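Local coordinates for protein translation initiation factor 6 (Methanocaldococcus jannaschii, PDB 1G61) that binds the 50S ribosomal subunit and prevents it from joining the 30S subunit to form the 70S initiation complex, at residues Ser61-Pro73 and Lys128-Glu140. Residues are numbered along the deposited sequence; the frame is centred on the assembly and turned at random.
Sequences SLSVANKYGLLLP and KKDIEDSLNVEVE
Y68 lays one ring face against N136, whose OD1 sits 3.5 Å above the ring plane and over its centre; the ring and amide planes stand 88° apart, so the amide points its oxygen at the ring face and does not lie flat on it. N136 CB packs 3.7 Å from Y68 CG. Beside it, the CB of Y68 lies 3.4 Å from L135 O. That carbonyl, at the end of helix 128-135, accepts a nearly straight bond from N66 ND2 (3.0 Å, 169° at the hydrogen), with the oxygen lying in the amide plane of N66. With CG placed between the backbone N and the carbonyl carbon (chi1 72°), OD1 accepts from Y68 N, an Asx turn, and from G69 N, an Asx motif, while ND2 faces the helix and also reaches N114 O. An alanine here has no amide, and would probably leave L135 O without this donor and the N-H groups of Y68 and G69 without their shared acceptor. G69 permits the close approach, its CA 3.3 Å from S134 O, where a CB would clash. Further along, L71 spreads its branches: CD1 lies 4.1 Å from I131 CG1, while CD2 packs on S134, whose hydroxyl is bonded to N96 O. Crossing L71 at about a right angle, L135 brings CD2 within 4.1 Å of L71 CG. One amide thus both shapes the β-hairpin turn of strands 64-65 and 69-73 and ties it to the helix C-terminus, a polar grip beside the apolar patch of V64, L71, I131 and L135.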
loop_
_atom_site.group_PDB
_atom_site.type_symbol
_atom_site.label_atom_id
_atom_site.label_comp_id
_atom_site.label_asym_id
_atom_site.label_seq_id
_atom_site.Cartn_x
_atom_site.Cartn_y
_atom_site.Cartn_z
ATOM N N SER A 61 -7.103 1.875 2.110
ATOM C CA SER A 61 -7.559 1.060 3.207
ATOM C C SER A 61 -8.344 -0.171 2.752
ATOM O O SER A 61 -8.373 -1.164 3.484
ATOM C CB SER A 61 -8.425 1.861 4.187
ATOM O OG SER A 61 -7.570 2.726 4.955
ATOM N N LEU A 62 -8.962 -0.058 1.580
ATOM C CA LEU A 62 -9.882 -1.116 1.157
ATOM C C LEU A 62 -9.282 -2.118 0.192
ATOM O O LEU A 62 -9.860 -3.183 -0.017
ATOM C CB LEU A 62 -11.106 -0.486 0.467
ATOM C CG LEU A 62 -12.052 0.304 1.382
ATOM C CD1 LEU A 62 -13.050 1.052 0.495
ATOM C CD2 LEU A 62 -12.705 -0.701 2.312
ATOM N N SER A 63 -8.146 -1.823 -0.421
ATOM C CA SER A 63 -7.621 -2.662 -1.501
ATOM C C SER A 63 -6.122 -2.812 -1.357
ATOM O O SER A 63 -5.487 -2.028 -0.645
ATOM C CB SER A 63 -8.021 -2.001 -2.829
ATOM O OG SER A 63 -7.449 -2.753 -3.882
ATOM N N VAL A 64 -5.576 -3.815 -2.059
ATOM C CA VAL A 64 -4.166 -4.199 -2.084
ATOM C C VAL A 64 -3.781 -4.589 -3.484
ATOM O O VAL A 64 -4.612 -5.201 -4.177
ATOM C CB VAL A 64 -4.055 -5.473 -1.200
ATOM C CG1 VAL A 64 -2.751 -6.144 -1.326
ATOM C CG2 VAL A 64 -4.349 -5.108 0.251
ATOM N N ALA A 65 -2.552 -4.305 -3.907
ATOM C CA ALA A 65 -2.130 -4.783 -5.208
ATOM C C ALA A 65 -0.627 -4.983 -5.259
ATOM O O ALA A 65 0.116 -4.377 -4.475
ATOM C CB ALA A 65 -2.528 -3.826 -6.339
ATOM N N ASN A 66 -0.231 -5.847 -6.177
ATOM C CA ASN A 66 1.210 -5.963 -6.468
ATOM C C ASN A 66 1.309 -6.192 -7.980
ATOM O O ASN A 66 0.346 -5.907 -8.719
ATOM C CB ASN A 66 1.902 -6.997 -5.602
ATOM C CG ASN A 66 1.576 -8.438 -5.928
ATOM O OD1 ASN A 66 0.714 -8.698 -6.798
ATOM N ND2 ASN A 66 2.272 -9.373 -5.255
ATOM N N LYS A 67 2.462 -6.668 -8.463
ATOM C CA LYS A 67 2.597 -6.862 -9.934
ATOM C C LYS A 67 1.641 -7.931 -10.450
ATOM O O LYS A 67 1.275 -7.909 -11.639
ATOM C CB LYS A 67 4.009 -7.304 -10.273
ATOM C CG LYS A 67 4.323 -7.267 -11.773
ATOM C CD LYS A 67 5.728 -7.896 -12.079
ATOM C CE LYS A 67 5.601 -9.400 -12.202
ATOM N NZ LYS A 67 6.927 -10.083 -12.378
ATOM N N TYR A 68 1.265 -8.873 -9.588
ATOM C CA TYR A 68 0.522 -10.074 -9.993
ATOM C C TYR A 68 -0.975 -10.000 -9.729
ATOM O O TYR A 68 -1.722 -10.655 -10.478
ATOM C CB TYR A 68 1.081 -11.285 -9.240
ATOM C CG TYR A 68 2.532 -11.590 -9.612
ATOM C CD1 TYR A 68 3.583 -11.354 -8.717
ATOM C CD2 TYR A 68 2.849 -12.127 -10.850
ATOM C CE1 TYR A 68 4.906 -11.631 -9.019
ATOM C CE2 TYR A 68 4.168 -12.396 -11.175
ATOM C CZ TYR A 68 5.192 -12.147 -10.273
ATOM O OH TYR A 68 6.476 -12.458 -10.660
ATOM N N GLY A 69 -1.394 -9.266 -8.694
ATOM C CA GLY A 69 -2.781 -9.381 -8.294
ATOM C C GLY A 69 -3.314 -8.083 -7.741
ATOM O O GLY A 69 -2.553 -7.173 -7.334
ATOM N N LEU A 70 -4.630 -7.987 -7.700
ATOM C CA LEU A 70 -5.352 -6.856 -7.107
ATOM C C LEU A 70 -6.454 -7.443 -6.253
ATOM O O LEU A 70 -7.297 -8.180 -6.799
ATOM C CB LEU A 70 -5.943 -5.955 -8.210
ATOM C CG LEU A 70 -6.929 -4.843 -7.708
ATOM C CD1 LEU A 70 -6.236 -3.850 -6.819
ATOM C CD2 LEU A 70 -7.598 -4.203 -8.904
ATOM N N LEU A 71 -6.452 -7.104 -4.974
ATOM C CA LEU A 71 -7.467 -7.638 -4.045
ATOM C C LEU A 71 -8.516 -6.556 -3.753
ATOM O O LEU A 71 -8.158 -5.417 -3.414
ATOM C CB LEU A 71 -6.844 -8.066 -2.726
ATOM C CG LEU A 71 -5.635 -8.976 -2.804
ATOM C CD1 LEU A 71 -5.153 -9.340 -1.392
ATOM C CD2 LEU A 71 -5.971 -10.240 -3.575
ATOM N N LEU A 72 -9.780 -6.933 -3.853
ATOM C CA LEU A 72 -10.878 -5.985 -3.632
ATOM C C LEU A 72 -11.791 -6.581 -2.567
ATOM O O LEU A 72 -11.952 -7.802 -2.499
ATOM C CB LEU A 72 -11.612 -5.780 -4.942
ATOM C CG LEU A 72 -10.800 -5.060 -6.016
ATOM C CD1 LEU A 72 -11.492 -5.202 -7.375
ATOM C CD2 LEU A 72 -10.611 -3.591 -5.655
ATOM N N PRO A 73 -12.445 -5.736 -1.770
ATOM C CA PRO A 73 -13.370 -6.205 -0.742
ATOM C C PRO A 73 -14.723 -6.536 -1.348
ATOM O O PRO A 73 -15.068 -6.170 -2.499
ATOM C CB PRO A 73 -13.453 -4.975 0.187
ATOM C CG PRO A 73 -13.406 -3.808 -0.767
ATOM C CD PRO A 73 -12.334 -4.253 -1.766
ATOM N N LYS A 128 -6.107 -17.040 3.351
ATOM C CA LYS A 128 -4.711 -17.110 2.946
ATOM C C LYS A 128 -4.524 -17.688 1.546
ATOM O O LYS A 128 -3.737 -17.131 0.770
ATOM C CB LYS A 128 -3.961 -17.947 4.006
ATOM C CG LYS A 128 -2.476 -18.093 3.683
ATOM C CD LYS A 128 -1.785 -18.724 4.888
ATOM C CE LYS A 128 -0.279 -18.644 4.839
ATOM N NZ LYS A 128 0.198 -19.708 3.920
ATOM N N LYS A 129 -5.188 -18.785 1.191
ATOM C CA LYS A 129 -4.991 -19.358 -0.139
ATOM C C LYS A 129 -5.438 -18.383 -1.215
ATOM O O LYS A 129 -4.746 -18.254 -2.258
ATOM C CB LYS A 129 -5.774 -20.675 -0.273
ATOM C CG LYS A 129 -5.447 -21.369 -1.620
ATOM C CD LYS A 129 -5.913 -22.822 -1.550
ATOM C CE LYS A 129 -5.922 -23.480 -2.924
ATOM N NZ LYS A 129 -4.820 -22.994 -3.810
ATOM N N ASP A 130 -6.597 -17.732 -1.038
ATOM C CA ASP A 130 -7.036 -16.759 -2.048
ATOM C C ASP A 130 -6.010 -15.641 -2.264
ATOM O O ASP A 130 -5.794 -15.156 -3.369
ATOM C CB ASP A 130 -8.342 -16.126 -1.545
ATOM C CG ASP A 130 -9.569 -16.963 -1.716
ATOM O OD1 ASP A 130 -9.565 -17.989 -2.456
ATOM O OD2 ASP A 130 -10.620 -16.570 -1.115
ATOM N N ILE A 131 -5.419 -15.191 -1.153
ATOM C CA ILE A 131 -4.446 -14.094 -1.181
ATOM C C ILE A 131 -3.192 -14.606 -1.843
ATOM O O ILE A 131 -2.622 -13.956 -2.730
ATOM C CB ILE A 131 -4.218 -13.564 0.224
ATOM C CG1 ILE A 131 -5.499 -12.880 0.735
ATOM C CG2 ILE A 131 -3.066 -12.585 0.312
ATOM C CD1 ILE A 131 -5.414 -12.592 2.260
ATOM N N GLU A 132 -2.713 -15.811 -1.480
ATOM C CA GLU A 132 -1.537 -16.370 -2.156
ATOM C C GLU A 132 -1.716 -16.531 -3.645
ATOM O O GLU A 132 -0.813 -16.240 -4.436
ATOM C CB GLU A 132 -1.281 -17.804 -1.610
ATOM C CG GLU A 132 -0.686 -17.874 -0.243
ATOM C CD GLU A 132 -0.786 -19.237 0.420
ATOM O OE1 GLU A 132 -1.624 -20.145 0.088
ATOM O OE2 GLU A 132 0.017 -19.417 1.339
ATOM N N ASP A 133 -2.889 -17.035 -4.041
ATOM C CA ASP A 133 -3.111 -17.303 -5.470
ATOM C C ASP A 133 -3.186 -16.018 -6.271
ATOM O O ASP A 133 -2.741 -16.043 -7.448
ATOM C CB ASP A 133 -4.369 -18.149 -5.644
ATOM C CG ASP A 133 -4.160 -19.606 -5.177
ATOM O OD1 ASP A 133 -3.014 -19.992 -4.832
ATOM O OD2 ASP A 133 -5.159 -20.324 -5.147
ATOM N N SER A 134 -3.710 -14.930 -5.708
ATOM C CA SER A 134 -3.842 -13.689 -6.425
ATOM C C SER A 134 -2.520 -12.917 -6.431
ATOM O O SER A 134 -2.052 -12.489 -7.481
ATOM C CB SER A 134 -4.950 -12.805 -5.811
ATOM O OG SER A 134 -4.849 -11.497 -6.384
ATOM N N LEU A 135 -1.934 -12.739 -5.239
ATOM C CA LEU A 135 -0.684 -11.959 -5.156
ATOM C C LEU A 135 0.512 -12.754 -5.680
ATOM O O LEU A 135 1.536 -12.146 -6.026
ATOM C CB LEU A 135 -0.443 -11.513 -3.732
ATOM C CG LEU A 135 -1.503 -10.565 -3.151
ATOM C CD1 LEU A 135 -1.073 -10.165 -1.739
ATOM C CD2 LEU A 135 -1.724 -9.337 -4.012
ATOM N N ASN A 136 0.416 -14.102 -5.711
ATOM C CA ASN A 136 1.447 -14.943 -6.289
ATOM C C ASN A 136 2.769 -14.762 -5.585
ATOM O O ASN A 136 3.835 -14.754 -6.227
ATOM C CB ASN A 136 1.600 -14.705 -7.812
ATOM C CG ASN A 136 2.459 -15.750 -8.497
ATOM O OD1 ASN A 136 3.222 -15.426 -9.434
ATOM N ND2 ASN A 136 2.298 -16.965 -8.069
ATOM N N VAL A 137 2.748 -14.653 -4.259
ATOM C CA VAL A 137 3.936 -14.563 -3.430
ATOM C C VAL A 137 3.736 -15.399 -2.154
ATOM O O VAL A 137 2.616 -15.785 -1.825
ATOM C CB VAL A 137 4.274 -13.129 -3.013
ATOM C CG1 VAL A 137 4.622 -12.234 -4.209
ATOM C CG2 VAL A 137 3.109 -12.513 -2.234
ATOM N N GLU A 138 4.848 -15.628 -1.475
ATOM C CA GLU A 138 4.766 -16.233 -0.157
ATOM C C GLU A 138 3.914 -15.367 0.744
ATOM O O GLU A 138 4.195 -14.140 0.800
ATOM C CB GLU A 138 6.194 -16.327 0.409
ATOM C CG GLU A 138 6.152 -16.814 1.882
ATOM C CD GLU A 138 7.445 -16.657 2.622
ATOM O OE1 GLU A 138 8.470 -16.179 2.074
ATOM O OE2 GLU A 138 7.541 -17.062 3.808
ATOM N N VAL A 139 2.972 -15.949 1.468
ATOM C CA VAL A 139 2.134 -15.217 2.443
ATOM C C VAL A 139 2.360 -15.778 3.823
ATOM O O VAL A 139 2.371 -17.003 3.999
ATOM C CB VAL A 139 0.635 -15.352 2.066
ATOM C CG1 VAL A 139 -0.248 -14.726 3.144
ATOM C CG2 VAL A 139 0.394 -14.677 0.704
ATOM N N GLU A 140 2.602 -14.912 4.806
ATOM C CA GLU A 140 2.664 -15.333 6.201
ATOM C C GLU A 140 1.655 -14.523 7.012
ATOM O O GLU A 140 1.298 -13.387 6.637
ATOM C CB GLU A 140 4.071 -15.084 6.792
ATOM C CG GLU A 140 5.151 -15.852 6.044
ATOM C CD GLU A 140 4.952 -17.348 6.057
ATOM O OE1 GLU A 140 4.232 -17.891 6.935
ATOM O OE2 GLU A 140 5.528 -18.053 5.191
HETATM O O HOH W 1 6.296 -15.262 -10.906
#